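PDB 3BMA: D-alanyl-lipoteichoic acid synthetase from Streptococcus pneumoniae, which probably takes part in D-alanylation of lipoteichoic acid during cell wall biogenesis and belongs to the DltD family of the SGNH hydrolase clan. Local coordinates for residues K289-F294 and P375-N380. The protein carries 1 engineered substitution. Numbering follows the deposited sequence.
Sequences KVNPIF and PTYHLN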
ATOM      1  N   LYS C 289      -3.399 -11.279  31.814  1.00 40.90           N
ATOM      2  CA  LYS C 289      -3.147 -12.049  33.041  1.00 44.75           C
ATOM      3  C   LYS C 289      -2.449 -11.226  34.125  1.00 41.66           C
ATOM      4  O   LYS C 289      -1.509 -11.710  34.762  1.00 40.77           O
ATOM      5  CB  LYS C 289      -2.349 -13.343  32.767  1.00 45.31           C
ATOM      6  CG  LYS C 289      -2.935 -14.267  31.712  1.00 46.28           C
ATOM      7  CD  LYS C 289      -2.183 -15.586  31.685  1.00 52.10           C
ATOM      8  CE  LYS C 289      -2.497 -16.382  30.430  1.00 70.10           C
ATOM      9  NZ  LYS C 289      -1.896 -15.764  29.208  1.00 76.57           N
ATOM     10  N   VAL C 290      -2.888  -9.983  34.325  1.00 37.92           N
ATOM     11  CA  VAL C 290      -2.293  -9.172  35.392  1.00 37.39           C
ATOM     12  C   VAL C 290      -2.985  -9.461  36.726  1.00 33.42           C
ATOM     13  O   VAL C 290      -4.163  -9.829  36.757  1.00 28.75           O
ATOM     14  CB  VAL C 290      -2.189  -7.621  35.075  1.00 35.36           C
ATOM     15  CG1 VAL C 290      -2.225  -7.334  33.585  1.00 31.04           C
ATOM     16  CG2 VAL C 290      -3.239  -6.811  35.800  1.00 33.04           C
ATOM     17  N   ASN C 291      -2.231  -9.336  37.813  1.00 37.44           N
ATOM     18  CA  ASN C 291      -2.758  -9.528  39.160  1.00 30.67           C
ATOM     19  C   ASN C 291      -2.818  -8.183  39.874  1.00 30.24           C
ATOM     20  O   ASN C 291      -1.839  -7.752  40.481  1.00 29.61           O
ATOM     21  CB  ASN C 291      -1.901 -10.534  39.937  1.00 35.29           C
ATOM     22  CG  ASN C 291      -2.523 -10.949  41.264  1.00 39.21           C
ATOM     23  OD1 ASN C 291      -3.727 -10.791  41.491  1.00 25.54           O
ATOM     24  ND2 ASN C 291      -1.696 -11.494  42.148  1.00 44.58           N
ATOM     25  N   PRO C 292      -3.974  -7.507  39.790  1.00 29.91           N
ATOM     26  CA  PRO C 292      -4.137  -6.181  40.356  1.00 28.97           C
ATOM     27  C   PRO C 292      -4.570  -6.191  41.816  1.00 32.17           C
ATOM     28  O   PRO C 292      -5.308  -7.084  42.246  1.00 30.33           O
ATOM     29  CB  PRO C 292      -5.257  -5.586  39.501  1.00 25.24           C
ATOM     30  CG  PRO C 292      -6.055  -6.756  39.060  1.00 26.26           C
ATOM     31  CD  PRO C 292      -5.206  -7.973  39.129  1.00 29.00           C
ATOM     32  N   ILE C 293      -4.096  -5.206  42.574  1.00 34.90           N
ATOM     33  CA  ILE C 293      -4.726  -4.876  43.846  1.00 32.14           C
ATOM     34  C   ILE C 293      -5.490  -3.561  43.686  1.00 30.07           C
ATOM     35  O   ILE C 293      -4.923  -2.550  43.278  1.00 27.49           O
ATOM     36  CB  ILE C 293      -3.734  -4.870  45.053  1.00 30.46           C
ATOM     37  CG1 ILE C 293      -4.489  -4.634  46.370  1.00 33.94           C
ATOM     38  CG2 ILE C 293      -2.587  -3.872  44.855  1.00 24.17           C
ATOM     39  CD1 ILE C 293      -3.770  -5.156  47.610  1.00 26.99           C
ATOM     40  N   PHE C 294      -6.788  -3.601  43.968  1.00 32.36           N
ATOM     41  CA  PHE C 294      -7.642  -2.419  43.861  1.00 27.63           C
ATOM     42  C   PHE C 294      -7.733  -1.643  45.171  1.00 34.54           C
ATOM     43  O   PHE C 294      -7.800  -2.229  46.255  1.00 30.26           O
ATOM     44  CB  PHE C 294      -9.035  -2.800  43.357  1.00 30.78           C
ATOM     45  CG  PHE C 294      -9.020  -3.466  42.009  1.00 31.82           C
ATOM     46  CD1 PHE C 294      -8.890  -2.709  40.845  1.00 30.00           C
ATOM     47  CD2 PHE C 294      -9.105  -4.849  41.902  1.00 35.03           C
ATOM     48  CE1 PHE C 294      -8.869  -3.313  39.598  1.00 19.02           C
ATOM     49  CE2 PHE C 294      -9.080  -5.467  40.656  1.00 34.04           C
ATOM     50  CZ  PHE C 294      -8.964  -4.698  39.503  1.00 27.11           C
ATOM     51  N   PRO C 375      -5.098 -15.248  39.141  1.00 38.53           N
ATOM     52  CA  PRO C 375      -6.009 -16.389  39.037  1.00 41.34           C
ATOM     53  C   PRO C 375      -6.720 -16.432  37.684  1.00 44.64           C
ATOM     54  O   PRO C 375      -6.456 -15.600  36.814  1.00 49.95           O
ATOM     55  CB  PRO C 375      -7.024 -16.115  40.147  1.00 34.95           C
ATOM     56  CG  PRO C 375      -7.059 -14.643  40.242  1.00 33.20           C
ATOM     57  CD  PRO C 375      -5.629 -14.224  40.060  1.00 37.84           C
ATOM     58  N   THR C 376      -7.611 -17.400  37.511  1.00 50.59           N
ATOM     59  CA  THR C 376      -8.457 -17.450  36.326  1.00 51.93           C
ATOM     60  C   THR C 376      -9.672 -16.556  36.566  1.00 49.25           C
ATOM     61  O   THR C 376     -10.393 -16.726  37.551  1.00 53.43           O
ATOM     62  CB  THR C 376      -8.900 -18.898  36.000  1.00 54.35           C
ATOM     63  OG1 THR C 376      -7.747 -19.744  35.905  1.00 56.17           O
ATOM     64  CG2 THR C 376      -9.668 -18.950  34.680  1.00 55.87           C
ATOM     65  N   TYR C 377      -9.880 -15.592  35.675  1.00 45.78           N
ATOM     66  CA  TYR C 377     -11.027 -14.698  35.781  1.00 40.68           C
ATOM     67  C   TYR C 377     -12.186 -15.198  34.924  1.00 42.89           C
ATOM     68  O   TYR C 377     -11.975 -15.816  33.881  1.00 47.52           O
ATOM     69  CB  TYR C 377     -10.653 -13.268  35.380  1.00 33.45           C
ATOM     70  CG  TYR C 377      -9.453 -12.686  36.106  1.00 27.65           C
ATOM     71  CD1 TYR C 377      -9.498 -12.408  37.471  1.00 26.62           C
ATOM     72  CD2 TYR C 377      -8.279 -12.396  35.417  1.00 21.96           C
ATOM     73  CE1 TYR C 377      -8.388 -11.865  38.133  1.00 17.37           C
ATOM     74  CE2 TYR C 377      -7.173 -11.851  36.064  1.00 22.19           C
ATOM     75  CZ  TYR C 377      -7.236 -11.587  37.417  1.00 23.89           C
ATOM     76  OH  TYR C 377      -6.138 -11.053  38.051  1.00 32.02           O
ATOM     77  N   HIS C 378     -13.407 -14.930  35.375  1.00 42.89           N
ATOM     78  CA  HIS C 378     -14.606 -15.310  34.639  1.00 48.09           C
ATOM     79  C   HIS C 378     -15.412 -14.059  34.290  1.00 50.38           C
ATOM     80  O   HIS C 378     -16.253 -13.603  35.070  1.00 51.88           O
ATOM     81  CB  HIS C 378     -15.437 -16.318  35.444  1.00 53.06           C
ATOM     82  CG  HIS C 378     -14.733 -17.619  35.691  1.00 61.76           C
ATOM     83  ND1 HIS C 378     -13.789 -17.779  36.683  1.00 64.68           N
ATOM     84  CD2 HIS C 378     -14.831 -18.817  35.068  1.00 63.66           C
ATOM     85  CE1 HIS C 378     -13.337 -19.020  36.662  1.00 64.45           C
ATOM     86  NE2 HIS C 378     -13.955 -19.671  35.692  1.00 68.98           N
ATOM     87  N   LEU C 379     -15.137 -13.511  33.106  1.00 50.72           N
ATOM     88  CA  LEU C 379     -15.666 -12.211  32.699  1.00 48.12           C
ATOM     89  C   LEU C 379     -17.154 -12.220  32.363  1.00 52.29           C
ATOM     90  O   LEU C 379     -17.644 -13.119  31.676  1.00 52.84           O
ATOM     91  CB  LEU C 379     -14.874 -11.646  31.512  1.00 44.93           C
ATOM     92  CG  LEU C 379     -13.419 -11.212  31.721  1.00 37.42           C
ATOM     93  CD1 LEU C 379     -12.806 -10.824  30.383  1.00 38.98           C
ATOM     94  CD2 LEU C 379     -13.293 -10.064  32.716  1.00 29.14           C
ATOM     95  N   ASN C 380     -17.858 -11.208  32.861  1.00 51.89           N
ATOM     96  CA  ASN C 380     -19.264 -11.005  32.538  1.00 53.68           C
ATOM     97  C   ASN C 380     -19.406  -9.789  31.633  1.00 53.21           C
ATOM     98  O   ASN C 380     -19.000  -8.680  31.993  1.00 52.85           O
ATOM     99  CB  ASN C 380     -20.101 -10.851  33.813  1.00 56.08           C
ATOM    100  CG  ASN C 380     -21.606 -10.895  33.551  1.00 50.04           C
ATOM    101  OD1 ASN C 380     -22.391 -10.362  34.333  1.00 54.41           O
ATOM    102  ND2 ASN C 380     -22.012 -11.539  32.461  1.00 57.07           N
TER
HETATM  103  O   HOH W   1      -6.457 -10.878  40.742  1.00 28.35           O
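The ring of Y377 carries P375 O over one face, 3.8 Å above its plane and offset toward the rim. F330, from outside the two segments, also stacks with this ring. V290 O and a water lie near the ring plane, at the hydroxyl end. Y377 has CG anti to its own carbonyl carbon (chi1 -53°), and the ring points its hydroxyl at the start of strand 291-296. There Y377 OH donates a hydrogen bond of 2.7 Å to V290 O. The bond lies in the carbonyl plane, with an angle of 149° at the oxygen. The water O donates to Y377 OH at 2.7 Å. The same water O donates to N291 OD1 at 2.8 Å, bridging the two side chains. N291 has CG anti to the backbone N (chi1 -171°), and its ND2 is hydrogen-bonded to T372 O. Its amide thus links the strand to the chain following helix 355-369 in two ways. P292 meets Y377 tip to tip, with P292 CD 3.4 Å from Y377 OH. Helix 274-287 adjoins both residues, through F285 at P292 and S286 at Y377. The contact joins the loop after helix 355-369 to the start of strand 291-296, an inner strand of the parallel sheet. That sheet, with strand order 2-1-3-4-5, is consistent with the flavodoxin-like core of the SGNH hydrolases.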